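PDB 2GX8: NIF3-related protein from Bacillus cereus, which is of unknown function but binds zinc in a dimetal site of the NIF3 family and carries an additional domain thought to be regulatory. Local coordinates for residues Lys162-Phe167 / Lys239-Met244; Glu175-Leu180 / His193-Ser198; Ala243-Thr246 / Glu252-Tyr255; Thr171-Val176 / Val226-Ile231; Leu46-Asp51 / Ala154-Glu159. One frame throughout, in Å; residues are numbered along the deposited sequence.

Interaction 1 (Lys162-Phe167 / Lys239-Met244); sequences KKVVVF and KVIKAM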
# COMPACT_ATOMS: atom_id res chain seq x y z
N LYS C 162 -6.65 -28.63 -21.03
CA LYS C 162 -5.95 -28.47 -22.30
C LYS C 162 -6.35 -29.56 -23.25
O LYS C 162 -6.60 -30.68 -22.83
CB LYS C 162 -4.44 -28.60 -22.10
CG LYS C 162 -3.87 -27.66 -21.05
CD LYS C 162 -4.32 -26.26 -21.37
CE LYS C 162 -4.06 -25.32 -20.26
NZ LYS C 162 -2.64 -25.00 -20.26
N LYS C 163 -6.41 -29.23 -24.53
CA LYS C 163 -6.64 -30.22 -25.55
C LYS C 163 -5.28 -30.50 -26.21
O LYS C 163 -4.60 -29.61 -26.72
CB LYS C 163 -7.62 -29.70 -26.59
CG LYS C 163 -8.31 -30.81 -27.40
CD LYS C 163 -9.22 -31.62 -26.50
CE LYS C 163 -9.99 -32.65 -27.31
NZ LYS C 163 -10.71 -33.68 -26.53
N VAL C 164 -4.83 -31.75 -26.14
CA VAL C 164 -3.61 -32.10 -26.84
C VAL C 164 -4.02 -32.71 -28.16
O VAL C 164 -4.80 -33.67 -28.19
CB VAL C 164 -2.79 -33.13 -26.09
CG1 VAL C 164 -1.51 -33.48 -26.89
CG2 VAL C 164 -2.43 -32.62 -24.73
N VAL C 165 -3.50 -32.17 -29.26
CA VAL C 165 -3.75 -32.72 -30.58
C VAL C 165 -2.38 -33.20 -31.07
O VAL C 165 -1.44 -32.42 -31.08
CB VAL C 165 -4.32 -31.66 -31.53
CG1 VAL C 165 -4.47 -32.22 -32.95
CG2 VAL C 165 -5.65 -31.15 -30.99
N VAL C 166 -2.25 -34.47 -31.42
CA VAL C 166 -0.98 -34.99 -31.92
C VAL C 166 -1.20 -35.64 -33.31
O VAL C 166 -2.29 -36.16 -33.61
CB VAL C 166 -0.31 -35.92 -30.86
CG1 VAL C 166 -1.13 -37.22 -30.66
CG2 VAL C 166 1.18 -36.25 -31.21
N PHE C 167 -0.20 -35.58 -34.17
CA PHE C 167 -0.30 -36.13 -35.55
C PHE C 167 0.62 -37.33 -35.64
O PHE C 167 1.81 -37.20 -35.37
CB PHE C 167 0.06 -35.03 -36.56
CG PHE C 167 -0.79 -33.80 -36.40
CD1 PHE C 167 -0.44 -32.80 -35.51
CD2 PHE C 167 -1.98 -33.69 -37.09
CE1 PHE C 167 -1.26 -31.67 -35.33
CE2 PHE C 167 -2.78 -32.57 -36.91
CZ PHE C 167 -2.43 -31.58 -36.03
N LYS C 239 4.00 -35.19 -17.95
CA LYS C 239 3.97 -36.65 -17.99
C LYS C 239 3.32 -37.17 -19.28
O LYS C 239 3.86 -38.07 -19.93
CB LYS C 239 3.28 -37.21 -16.73
CG LYS C 239 2.92 -38.67 -16.83
CD LYS C 239 2.42 -39.26 -15.52
CE LYS C 239 2.20 -40.76 -15.71
NZ LYS C 239 2.00 -41.48 -14.43
N VAL C 240 2.18 -36.60 -19.66
CA VAL C 240 1.45 -37.03 -20.86
C VAL C 240 2.20 -36.75 -22.18
O VAL C 240 2.20 -37.59 -23.09
CB VAL C 240 0.00 -36.47 -20.88
CG1 VAL C 240 -0.63 -36.66 -22.24
CG2 VAL C 240 -0.86 -37.11 -19.77
N ILE C 241 2.85 -35.59 -22.28
CA ILE C 241 3.64 -35.23 -23.46
C ILE C 241 4.86 -36.17 -23.58
O ILE C 241 5.19 -36.64 -24.67
CB ILE C 241 4.09 -33.71 -23.44
CG1 ILE C 241 2.87 -32.76 -23.48
CG2 ILE C 241 5.05 -33.36 -24.57
CD1 ILE C 241 1.86 -33.10 -24.54
N LYS C 242 5.50 -36.47 -22.45
CA LYS C 242 6.67 -37.34 -22.46
C LYS C 242 6.34 -38.76 -22.94
O LYS C 242 7.08 -39.34 -23.74
CB LYS C 242 7.34 -37.37 -21.08
CG LYS C 242 8.54 -38.32 -20.99
CD LYS C 242 9.23 -38.27 -19.65
CE LYS C 242 10.03 -37.01 -19.47
NZ LYS C 242 10.93 -37.12 -18.29
N ALA C 243 5.22 -39.31 -22.45
CA ALA C 243 4.76 -40.65 -22.83
C ALA C 243 4.37 -40.68 -24.30
O ALA C 243 4.64 -41.65 -25.03
CB ALA C 243 3.58 -41.05 -21.97
N MET C 244 3.72 -39.61 -24.73
CA MET C 244 3.29 -39.45 -26.10
C MET C 244 4.50 -39.47 -27.05
O MET C 244 4.53 -40.25 -28.02
CB MET C 244 2.58 -38.11 -26.21
CG MET C 244 1.93 -37.82 -27.52
SD MET C 244 1.49 -36.07 -27.57
CE MET C 244 3.07 -35.31 -27.91

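Interaction 2 (Glu175-Leu180 / His193-Ser198); sequences EVRKAL and HCTFSS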
# COMPACT_ATOMS: atom_id res chain seq x y z
N GLU C 175 -0.84 -47.28 -30.75
CA GLU C 175 0.20 -47.29 -29.74
C GLU C 175 0.25 -45.93 -29.01
O GLU C 175 0.42 -45.88 -27.79
CB GLU C 175 1.50 -47.61 -30.46
CG GLU C 175 2.71 -47.79 -29.59
CD GLU C 175 3.91 -48.28 -30.39
OE1 GLU C 175 3.73 -48.75 -31.55
OE2 GLU C 175 5.04 -48.19 -29.83
N VAL C 176 0.07 -44.84 -29.76
CA VAL C 176 0.09 -43.47 -29.21
C VAL C 176 -1.15 -43.15 -28.38
O VAL C 176 -1.05 -42.49 -27.36
CB VAL C 176 0.41 -42.41 -30.30
CG1 VAL C 176 0.19 -40.97 -29.83
CG2 VAL C 176 1.84 -42.59 -30.75
N ARG C 177 -2.32 -43.66 -28.79
CA ARG C 177 -3.54 -43.51 -27.99
C ARG C 177 -3.39 -44.23 -26.64
O ARG C 177 -3.83 -43.71 -25.61
CB ARG C 177 -4.75 -44.13 -28.68
CG ARG C 177 -5.16 -43.51 -29.96
CD ARG C 177 -6.38 -44.22 -30.46
NE ARG C 177 -6.69 -43.86 -31.83
CZ ARG C 177 -6.49 -44.64 -32.89
NH1 ARG C 177 -6.01 -45.87 -32.75
NH2 ARG C 177 -6.81 -44.19 -34.11
N LYS C 178 -2.79 -45.43 -26.66
CA LYS C 178 -2.62 -46.23 -25.45
C LYS C 178 -1.73 -45.51 -24.47
O LYS C 178 -2.01 -45.48 -23.28
CB LYS C 178 -2.03 -47.60 -25.76
CG LYS C 178 -2.01 -48.54 -24.56
CD LYS C 178 -1.32 -49.86 -24.88
CE LYS C 178 -1.48 -50.87 -23.75
NZ LYS C 178 -0.81 -50.48 -22.47
N ALA C 179 -0.66 -44.92 -24.99
CA ALA C 179 0.32 -44.19 -24.20
C ALA C 179 -0.30 -42.97 -23.55
O ALA C 179 -0.02 -42.67 -22.41
CB ALA C 179 1.48 -43.78 -25.07
N LEU C 180 -1.12 -42.26 -24.30
CA LEU C 180 -1.80 -41.08 -23.78
C LEU C 180 -2.76 -41.45 -22.66
O LEU C 180 -2.78 -40.82 -21.61
CB LEU C 180 -2.57 -40.39 -24.90
CG LEU C 180 -1.79 -39.55 -25.91
CD1 LEU C 180 -2.72 -39.13 -27.01
CD2 LEU C 180 -1.16 -38.32 -25.28
N HIS C 193 -9.31 -43.17 -20.97
CA HIS C 193 -8.80 -43.35 -22.33
C HIS C 193 -9.62 -42.66 -23.42
O HIS C 193 -9.73 -43.18 -24.53
CB HIS C 193 -8.60 -44.84 -22.64
CG HIS C 193 -7.52 -45.50 -21.83
ND1 HIS C 193 -7.66 -45.79 -20.49
CD2 HIS C 193 -6.29 -45.93 -22.18
CE1 HIS C 193 -6.56 -46.37 -20.05
NE2 HIS C 193 -5.71 -46.46 -21.05
N CYS C 194 -10.20 -41.51 -23.09
CA CYS C 194 -11.00 -40.78 -24.05
C CYS C 194 -10.09 -40.12 -25.07
O CYS C 194 -9.16 -39.41 -24.70
CB CYS C 194 -11.90 -39.75 -23.38
SG CYS C 194 -13.17 -40.47 -22.33
N THR C 195 -10.35 -40.40 -26.34
CA THR C 195 -9.62 -39.80 -27.45
C THR C 195 -10.55 -39.71 -28.66
O THR C 195 -11.60 -40.38 -28.74
CB THR C 195 -8.40 -40.67 -27.92
OG1 THR C 195 -8.86 -41.85 -28.59
CG2 THR C 195 -7.47 -41.05 -26.78
N PHE C 196 -10.13 -38.87 -29.61
CA PHE C 196 -10.80 -38.77 -30.89
C PHE C 196 -9.75 -38.73 -31.99
O PHE C 196 -8.80 -37.96 -31.91
CB PHE C 196 -11.73 -37.56 -31.00
CG PHE C 196 -12.41 -37.45 -32.34
CD1 PHE C 196 -13.53 -38.22 -32.62
CD2 PHE C 196 -11.93 -36.59 -33.32
CE1 PHE C 196 -14.15 -38.14 -33.85
CE2 PHE C 196 -12.57 -36.52 -34.56
CZ PHE C 196 -13.67 -37.29 -34.82
N SER C 197 -9.94 -39.57 -33.00
CA SER C 197 -9.02 -39.66 -34.11
C SER C 197 -9.74 -39.56 -35.45
O SER C 197 -10.78 -40.20 -35.67
CB SER C 197 -8.28 -41.02 -34.09
OG SER C 197 -7.56 -41.23 -32.89
N SER C 198 -9.16 -38.76 -36.34
CA SER C 198 -9.66 -38.60 -37.70
C SER C 198 -8.47 -38.65 -38.65
O SER C 198 -7.35 -38.31 -38.28
CB SER C 198 -10.44 -37.29 -37.88
OG SER C 198 -9.63 -36.19 -37.52

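Interaction 3 (Ala243-Thr246 / Glu252-Tyr255); sequences AMVT and EVAY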
# COMPACT_ATOMS: atom_id res chain seq x y z
N ALA C 243 5.22 -39.31 -22.45
CA ALA C 243 4.76 -40.65 -22.83
C ALA C 243 4.37 -40.68 -24.30
O ALA C 243 4.64 -41.65 -25.03
CB ALA C 243 3.58 -41.05 -21.97
N MET C 244 3.72 -39.61 -24.73
CA MET C 244 3.29 -39.45 -26.10
C MET C 244 4.50 -39.47 -27.05
O MET C 244 4.53 -40.25 -28.02
CB MET C 244 2.58 -38.11 -26.21
CG MET C 244 1.93 -37.82 -27.52
SD MET C 244 1.49 -36.07 -27.57
CE MET C 244 3.07 -35.31 -27.91
N VAL C 245 5.50 -38.63 -26.74
CA VAL C 245 6.74 -38.53 -27.53
C VAL C 245 7.51 -39.85 -27.58
O VAL C 245 8.04 -40.24 -28.62
CB VAL C 245 7.64 -37.38 -27.01
CG1 VAL C 245 9.09 -37.52 -27.53
CG2 VAL C 245 7.06 -36.06 -27.41
N THR C 246 7.56 -40.55 -26.45
CA THR C 246 8.26 -41.83 -26.40
C THR C 246 7.63 -42.85 -27.36
O THR C 246 8.36 -43.50 -28.17
CB THR C 246 8.29 -42.41 -24.97
OG1 THR C 246 8.74 -41.40 -24.05
CG2 THR C 246 9.23 -43.60 -24.89
N GLU C 252 11.31 -35.72 -34.14
CA GLU C 252 10.71 -34.38 -34.10
C GLU C 252 9.17 -34.56 -34.23
O GLU C 252 8.65 -34.89 -35.30
CB GLU C 252 11.33 -33.45 -35.17
CG GLU C 252 11.39 -33.96 -36.65
CD GLU C 252 12.57 -34.88 -37.00
OE1 GLU C 252 13.26 -35.41 -36.09
OE2 GLU C 252 12.81 -35.07 -38.22
N VAL C 253 8.46 -34.35 -33.12
CA VAL C 253 7.00 -34.58 -33.07
C VAL C 253 6.15 -33.30 -33.09
O VAL C 253 6.39 -32.36 -32.31
CB VAL C 253 6.62 -35.41 -31.81
CG1 VAL C 253 5.11 -35.70 -31.77
CG2 VAL C 253 7.40 -36.70 -31.76
N ALA C 254 5.14 -33.27 -33.96
CA ALA C 254 4.23 -32.12 -34.05
C ALA C 254 2.95 -32.35 -33.27
O ALA C 254 2.18 -33.27 -33.56
CB ALA C 254 3.89 -31.80 -35.50
N TYR C 255 2.75 -31.51 -32.27
CA TYR C 255 1.59 -31.57 -31.44
C TYR C 255 1.29 -30.15 -31.02
O TYR C 255 2.17 -29.29 -30.99
CB TYR C 255 1.81 -32.49 -30.22
CG TYR C 255 2.85 -32.00 -29.23
CD1 TYR C 255 4.22 -32.26 -29.42
CD2 TYR C 255 2.48 -31.28 -28.10
CE1 TYR C 255 5.17 -31.80 -28.52
CE2 TYR C 255 3.43 -30.81 -27.19
CZ TYR C 255 4.77 -31.07 -27.41
OH TYR C 255 5.71 -30.63 -26.52

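Interaction 4 (Thr171-Val176 / Val226-Ile231); sequences THAEEV and VRIETI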
# COMPACT_ATOMS: atom_id res chain seq x y z
N THR C 171 0.36 -46.37 -38.63
CA THR C 171 1.13 -47.49 -38.11
C THR C 171 1.34 -47.34 -36.60
O THR C 171 1.34 -48.31 -35.87
CB THR C 171 2.51 -47.64 -38.78
OG1 THR C 171 3.24 -46.41 -38.68
CG2 THR C 171 2.36 -48.02 -40.25
N HIS C 172 1.48 -46.11 -36.13
CA HIS C 172 1.73 -45.93 -34.71
C HIS C 172 0.61 -45.30 -33.92
O HIS C 172 0.75 -45.09 -32.71
CB HIS C 172 3.05 -45.21 -34.51
CG HIS C 172 4.24 -46.07 -34.85
ND1 HIS C 172 4.95 -46.77 -33.90
CD2 HIS C 172 4.83 -46.34 -36.04
CE1 HIS C 172 5.93 -47.44 -34.49
NE2 HIS C 172 5.88 -47.19 -35.79
N ALA C 173 -0.51 -45.06 -34.58
CA ALA C 173 -1.64 -44.39 -33.96
C ALA C 173 -2.20 -45.09 -32.71
O ALA C 173 -2.37 -44.44 -31.68
CB ALA C 173 -2.74 -44.18 -34.99
N GLU C 174 -2.47 -46.38 -32.81
CA GLU C 174 -3.04 -47.15 -31.70
C GLU C 174 -2.12 -47.19 -30.47
O GLU C 174 -2.57 -47.12 -29.32
CB GLU C 174 -3.39 -48.56 -32.18
CG GLU C 174 -3.94 -49.50 -31.11
CD GLU C 174 -5.31 -49.09 -30.56
OE1 GLU C 174 -5.97 -48.20 -31.13
OE2 GLU C 174 -5.72 -49.69 -29.55
N GLU C 175 -0.84 -47.28 -30.75
CA GLU C 175 0.20 -47.29 -29.74
C GLU C 175 0.25 -45.93 -29.01
O GLU C 175 0.42 -45.88 -27.79
CB GLU C 175 1.50 -47.61 -30.46
CG GLU C 175 2.71 -47.79 -29.59
CD GLU C 175 3.91 -48.28 -30.39
OE1 GLU C 175 3.73 -48.75 -31.55
OE2 GLU C 175 5.04 -48.19 -29.83
N VAL C 176 0.07 -44.84 -29.76
CA VAL C 176 0.09 -43.47 -29.21
C VAL C 176 -1.15 -43.15 -28.38
O VAL C 176 -1.05 -42.49 -27.36
CB VAL C 176 0.41 -42.41 -30.30
CG1 VAL C 176 0.19 -40.97 -29.83
CG2 VAL C 176 1.84 -42.59 -30.75
N VAL C 226 -2.95 -39.36 -38.98
CA VAL C 226 -4.05 -39.40 -38.03
C VAL C 226 -3.88 -38.25 -37.05
O VAL C 226 -2.79 -38.01 -36.52
CB VAL C 226 -4.10 -40.78 -37.31
CG1 VAL C 226 -5.19 -40.83 -36.27
CG2 VAL C 226 -4.35 -41.84 -38.30
N ARG C 227 -4.98 -37.52 -36.85
CA ARG C 227 -5.04 -36.38 -35.96
C ARG C 227 -5.73 -36.89 -34.72
O ARG C 227 -6.95 -37.12 -34.72
CB ARG C 227 -5.87 -35.26 -36.59
CG ARG C 227 -5.59 -33.90 -36.03
CD ARG C 227 -6.63 -32.81 -36.40
NE ARG C 227 -7.57 -32.55 -35.31
CZ ARG C 227 -7.63 -31.44 -34.59
NH1 ARG C 227 -6.84 -30.40 -34.82
NH2 ARG C 227 -8.51 -31.35 -33.63
N ILE C 228 -4.96 -37.10 -33.66
CA ILE C 228 -5.48 -37.60 -32.41
C ILE C 228 -5.60 -36.47 -31.41
O ILE C 228 -4.65 -35.75 -31.16
CB ILE C 228 -4.54 -38.68 -31.78
CG1 ILE C 228 -4.25 -39.82 -32.79
CG2 ILE C 228 -5.13 -39.23 -30.46
CD1 ILE C 228 -3.18 -40.82 -32.32
N GLU C 229 -6.78 -36.32 -30.84
CA GLU C 229 -6.97 -35.30 -29.82
C GLU C 229 -7.46 -35.93 -28.53
O GLU C 229 -8.15 -36.97 -28.55
CB GLU C 229 -7.88 -34.19 -30.28
CG GLU C 229 -9.29 -34.58 -30.52
CD GLU C 229 -10.16 -33.39 -30.84
OE1 GLU C 229 -9.77 -32.57 -31.69
OE2 GLU C 229 -11.24 -33.27 -30.24
N THR C 230 -7.08 -35.32 -27.42
CA THR C 230 -7.46 -35.82 -26.11
C THR C 230 -7.35 -34.67 -25.12
O THR C 230 -6.52 -33.75 -25.30
CB THR C 230 -6.60 -37.03 -25.67
OG1 THR C 230 -7.29 -37.76 -24.65
CG2 THR C 230 -5.25 -36.61 -25.17
N ILE C 231 -8.19 -34.69 -24.10
CA ILE C 231 -8.23 -33.65 -23.10
C ILE C 231 -7.32 -34.00 -21.90
O ILE C 231 -7.15 -35.17 -21.54
CB ILE C 231 -9.73 -33.36 -22.69
CG1 ILE C 231 -9.88 -32.08 -21.85
CG2 ILE C 231 -10.38 -34.58 -22.03
CD1 ILE C 231 -11.33 -31.68 -21.57

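Interaction 5 (Leu46-Asp51 / Ala154-Glu159); sequences LAMEGD and APTYAE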
# COMPACT_ATOMS: atom_id res chain seq x y z
N LEU C 46 -2.79 -27.05 -4.89
CA LEU C 46 -4.09 -27.04 -4.22
C LEU C 46 -4.11 -26.06 -3.04
O LEU C 46 -5.18 -25.55 -2.66
CB LEU C 46 -4.48 -28.44 -3.74
CG LEU C 46 -4.70 -29.49 -4.81
CD1 LEU C 46 -5.24 -30.74 -4.19
CD2 LEU C 46 -5.65 -28.97 -5.83
N ALA C 47 -2.93 -25.84 -2.44
CA ALA C 47 -2.74 -24.89 -1.34
C ALA C 47 -3.21 -23.48 -1.72
O ALA C 47 -3.10 -23.06 -2.87
CB ALA C 47 -1.27 -24.87 -0.89
N MET C 48 -3.74 -22.76 -0.74
CA MET C 48 -4.28 -21.43 -1.00
C MET C 48 -3.26 -20.31 -0.94
O MET C 48 -2.18 -20.46 -0.35
CB MET C 48 -5.42 -21.14 -0.05
CG MET C 48 -6.54 -22.14 -0.12
SD MET C 48 -7.85 -21.57 0.94
CE MET C 48 -8.36 -20.06 0.08
N GLU C 49 -3.63 -19.19 -1.56
CA GLU C 49 -2.84 -17.96 -1.61
C GLU C 49 -2.24 -17.61 -0.23
O GLU C 49 -2.96 -17.51 0.78
CB GLU C 49 -3.73 -16.81 -2.16
CG GLU C 49 -3.17 -15.38 -2.01
CD GLU C 49 -1.89 -15.15 -2.79
OE1 GLU C 49 -1.78 -15.65 -3.94
OE2 GLU C 49 -1.00 -14.44 -2.27
N GLY C 50 -0.91 -17.49 -0.18
CA GLY C 50 -0.24 -17.14 1.07
C GLY C 50 -0.09 -18.23 2.13
O GLY C 50 0.37 -17.93 3.26
N ASP C 51 -0.46 -19.47 1.80
CA ASP C 51 -0.31 -20.61 2.73
C ASP C 51 1.18 -20.96 2.81
O ASP C 51 1.96 -20.67 1.88
CB ASP C 51 -1.18 -21.82 2.30
CG ASP C 51 -1.41 -22.86 3.44
OD1 ASP C 51 -1.67 -24.04 3.13
OD2 ASP C 51 -1.33 -22.51 4.64
N ALA C 154 -16.97 -24.42 -0.65
CA ALA C 154 -16.46 -23.17 -1.17
C ALA C 154 -15.34 -23.51 -2.15
O ALA C 154 -14.25 -23.93 -1.69
CB ALA C 154 -15.90 -22.29 -0.05
N PRO C 155 -15.61 -23.36 -3.45
CA PRO C 155 -14.68 -23.63 -4.53
C PRO C 155 -13.47 -22.69 -4.42
O PRO C 155 -13.65 -21.43 -4.33
CB PRO C 155 -15.51 -23.27 -5.78
CG PRO C 155 -16.93 -23.42 -5.33
CD PRO C 155 -16.91 -22.88 -3.96
N THR C 156 -12.24 -23.34 -4.54
CA THR C 156 -11.03 -22.52 -4.46
C THR C 156 -10.11 -22.86 -5.60
O THR C 156 -9.23 -22.09 -5.96
CB THR C 156 -10.23 -22.74 -3.14
OG1 THR C 156 -9.77 -24.09 -3.05
CG2 THR C 156 -11.06 -22.37 -1.91
N TYR C 157 -10.34 -24.03 -6.19
CA TYR C 157 -9.49 -24.48 -7.27
C TYR C 157 -10.23 -25.31 -8.33
O TYR C 157 -11.04 -26.17 -7.99
CB TYR C 157 -8.30 -25.27 -6.68
CG TYR C 157 -7.31 -25.75 -7.71
CD1 TYR C 157 -6.28 -24.92 -8.16
CD2 TYR C 157 -7.40 -27.04 -8.24
CE1 TYR C 157 -5.38 -25.36 -9.11
CE2 TYR C 157 -6.49 -27.49 -9.20
CZ TYR C 157 -5.49 -26.65 -9.63
OH TYR C 157 -4.60 -27.09 -10.58
N ALA C 158 -9.96 -25.02 -9.59
CA ALA C 158 -10.47 -25.77 -10.75
C ALA C 158 -9.33 -25.79 -11.75
O ALA C 158 -8.91 -24.75 -12.26
CB ALA C 158 -11.69 -25.11 -11.35
N GLU C 159 -8.81 -26.99 -12.01
CA GLU C 159 -7.68 -27.17 -12.89
C GLU C 159 -7.99 -26.63 -14.29
O GLU C 159 -9.11 -26.82 -14.78
CB GLU C 159 -7.39 -28.68 -12.99
CG GLU C 159 -6.12 -29.07 -13.70
CD GLU C 159 -4.99 -29.44 -12.78
OE1 GLU C 159 -5.13 -30.45 -12.05
OE2 GLU C 159 -3.95 -28.76 -12.82

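Interaction 1 (Lys162-Phe167 / Lys239-Met244)
V166 and M244 meet tip to tip: CG2 of the valine lies 3.7 Å from SD of the methionine. Two residues back along the strand, V164 uses CG1 for two neighbours at once, resting 4.0 Å from SD of M244 and 4.1 Å from CD1 of I241, whose side chain passes it at a slant. M244 reaches this far because its CG stands anti to the backbone N (chi1 -174°) and the next bond continues straight, carrying the sulfur off the helix toward the sheet. Short branched valines suit the strand, while the longer chains of I241 and above all the unbranched M244 suit the helix, since they must span a separation of 11.2 Å between the two axes. Strand and helix run nearly parallel, 9° apart. Next to these groups V176 of helix 170-182 touches V166, and L180 packs on M244. Backbone bonds of V164 to T230 and V166 to I228 set the strand beside 221-233, and those of K163 and V165 beside 255-260, so helix 237-247, the beta-alpha-beta crossover between these two, covers the strand they flank. K162 forms a salt bridge with D261 of the second subunit, whose F196 meets the F167 ring. The contact itself is wholly apolar, so van der Waals packing and the burial of apolar surface, rather than polar bonds, join the helix to the strand here.

Interaction 2 (Glu175-Leu180 / His193-Ser198)
R177 and T195 have the closest backbones, their CA atoms 7.1 Å apart, and K178 and H193 are the next pair, with CA atoms 7.5 Å apart. Here the first helix of a ferredoxin-like beta-alpha-beta-beta-alpha-beta domain lies over strand 194-206, just after a corner in the chain at H193. T195 and S197 direct their CB atoms toward the helix; being small, they leave room for the long R177 chain. That chain starts with CG anti to the carbonyl carbon (chi1 -64°) and stays extended to NE, crossing T195 at about a right angle with CD 3.9 Å from its OG1. The aliphatic part thus passes the threonine while the charged end travels on to S197. NH1 of R177 has its salt-bridge partner within the helix, E174, and T195 OG1 is hydrogen-bonded to T203 OG1 of the third subunit, with whose strand residues 195-197 continue the sheet. At the corner, D182 receives a hydrogen bond from H193 NE2 and a salt bridge from K178, linking the two segments through one carboxylate. The guanidinium presents its edge to S197: OG is near its plane, 3.0 Å from NE, and CB lies in the plane, 3.5 Å from NH2.

Interaction 3 (Ala243-Thr246 / Glu252-Tyr255)
T246 OG1 is hydrogen-bonded to K242 O, one turn back in the helix whose M244 and V245 reach across to V253 and Y255. A threonine suits this place near a helix terminus: the hydroxyl folds back on its own helix, on the side away from the contact. The main touch is made by the methyl end of M244. Its CE hangs over one face of the Y255 ring, 3.5 Å above the plane and displaced toward the rim, so that it lies 3.6 Å from CG. From CE of M244 to the centroid of the Y255 ring the distance is 3.9 Å, at 26° from the normal, which makes this a CH-pi contact. SD stands farther off, 5.2 Å from the centroid of the Y255 ring and oblique to it, a Met-aromatic contact beside the CH-pi one. Two torsions set this up. The bend at chi3 of M244 (77°) swings the methyl toward the ring, and Y255 holds CG between its backbone N and carbonyl carbon (chi1 66°), turning the ring to the helix. V253 completes the apolar patch more loosely, its CG2 lying 4.4 Å from CG2 of V245. On the far side of the segment E252 OE2 is hydrogen-bonded to Y191 OH of the second subunit. The contact closes the short connection from helix 237-247 into strand 255-260, and both V253 and Y255 also lean on V166 of strand 150-168, so the helix end, the loop and the start of strand 255-260 share one apolar cluster.

Interaction 4 (Thr171-Val176 / Val226-Ile231)
I228 directs its CD1 between A173 and V176, one turn apart on helix 170-182. Its CG1 is anti to the carbonyl carbon (chi1 -54°) and the chain then runs straight (chi2 172°), so the terminal methyl stands out from the strand, 4.2 Å from CG1 of V176 and 3.8 Å from the carbonyl O of A173. The V176 and I228 side chains slant across one another rather than meeting head-on. Nearer the start of the strand, A173 CB faces V226 CB at 4.3 Å. The alanine suits this place because a bare methyl lets the backbones approach, and the helix and strand axes come within 9.5 Å while running nearly parallel, 10° apart. On the reverse face of the same strand R227 NH2 and E229 OE1 form a salt bridge of 2.6 Å, and each residue pairs again across a subunit boundary, R227 with E229 of the second subunit and E229 with R227 of the third. Strand 221-233 therefore separates two chemistries. Where it meets helix 170-182 through V226 and I228 it is apolar and packs within the domain, whereas the other side joins copies of the protein partly through charge.

Interaction 5 (Leu46-Asp51 / Ala154-Glu159)
L46 starts its side chain with CG anti to the carbonyl carbon (chi1 -64°), and Y157 holds its ring anti to the backbone N (chi1 -178°); these torsions bring methyl and ring together. L46 CD2 lies 3.5 Å from CD2 of Y157 and 3.8 Å from its CE2, the two side chains crossing at about a right angle, the methyl oblique to the ring. Beside them M48 bends at its last torsion and lays CE 4.1 Å from CG2 of T156. Both T156 and Y157 can face the loop because they form a classic beta bulge opposite L267. The loop has its own support: a type II turn from M48 to D51, closed by D51 N to M48 O at 2.9 Å, with G50 taking the positive phi. D51 bonds to H127 and T128, and T128 OG1 also bonds to M48 N, fixing the loop against helix 128-132, which carries the zinc ligand D131. The M48 side chain is about 9 Å from a zinc ion. Between the two segments the contact is apolar, while M48 N and the D51 carboxylate are engaged by H127 and T128; the packing thus joins the long strand to the neighbourhood of the metal site without supplying a ligand.

Overall arrangement
From the N terminus, interaction 5 closes first, bringing loop 46-51 of the zinc-bearing part of the chain against the beginning of strand 150-168. The same strand then runs outward to interaction 1, about 26 Å away between centres. Interaction 1 closes a wide loop from 162-167 to helix 237-247, and interactions 2 and 4 are nested inside it. Both of these start on helix 170-182, sharing E175 and V176, and settle it on the adjoining strands 194-206 and 221-233. Interaction 3 begins on the helix where interaction 1 ends and leads into strand 255-260. Interactions 1 to 4 thus fasten both helices to one sheet, while interaction 5 ties the other end of strand 150-168 to the zinc-bearing part.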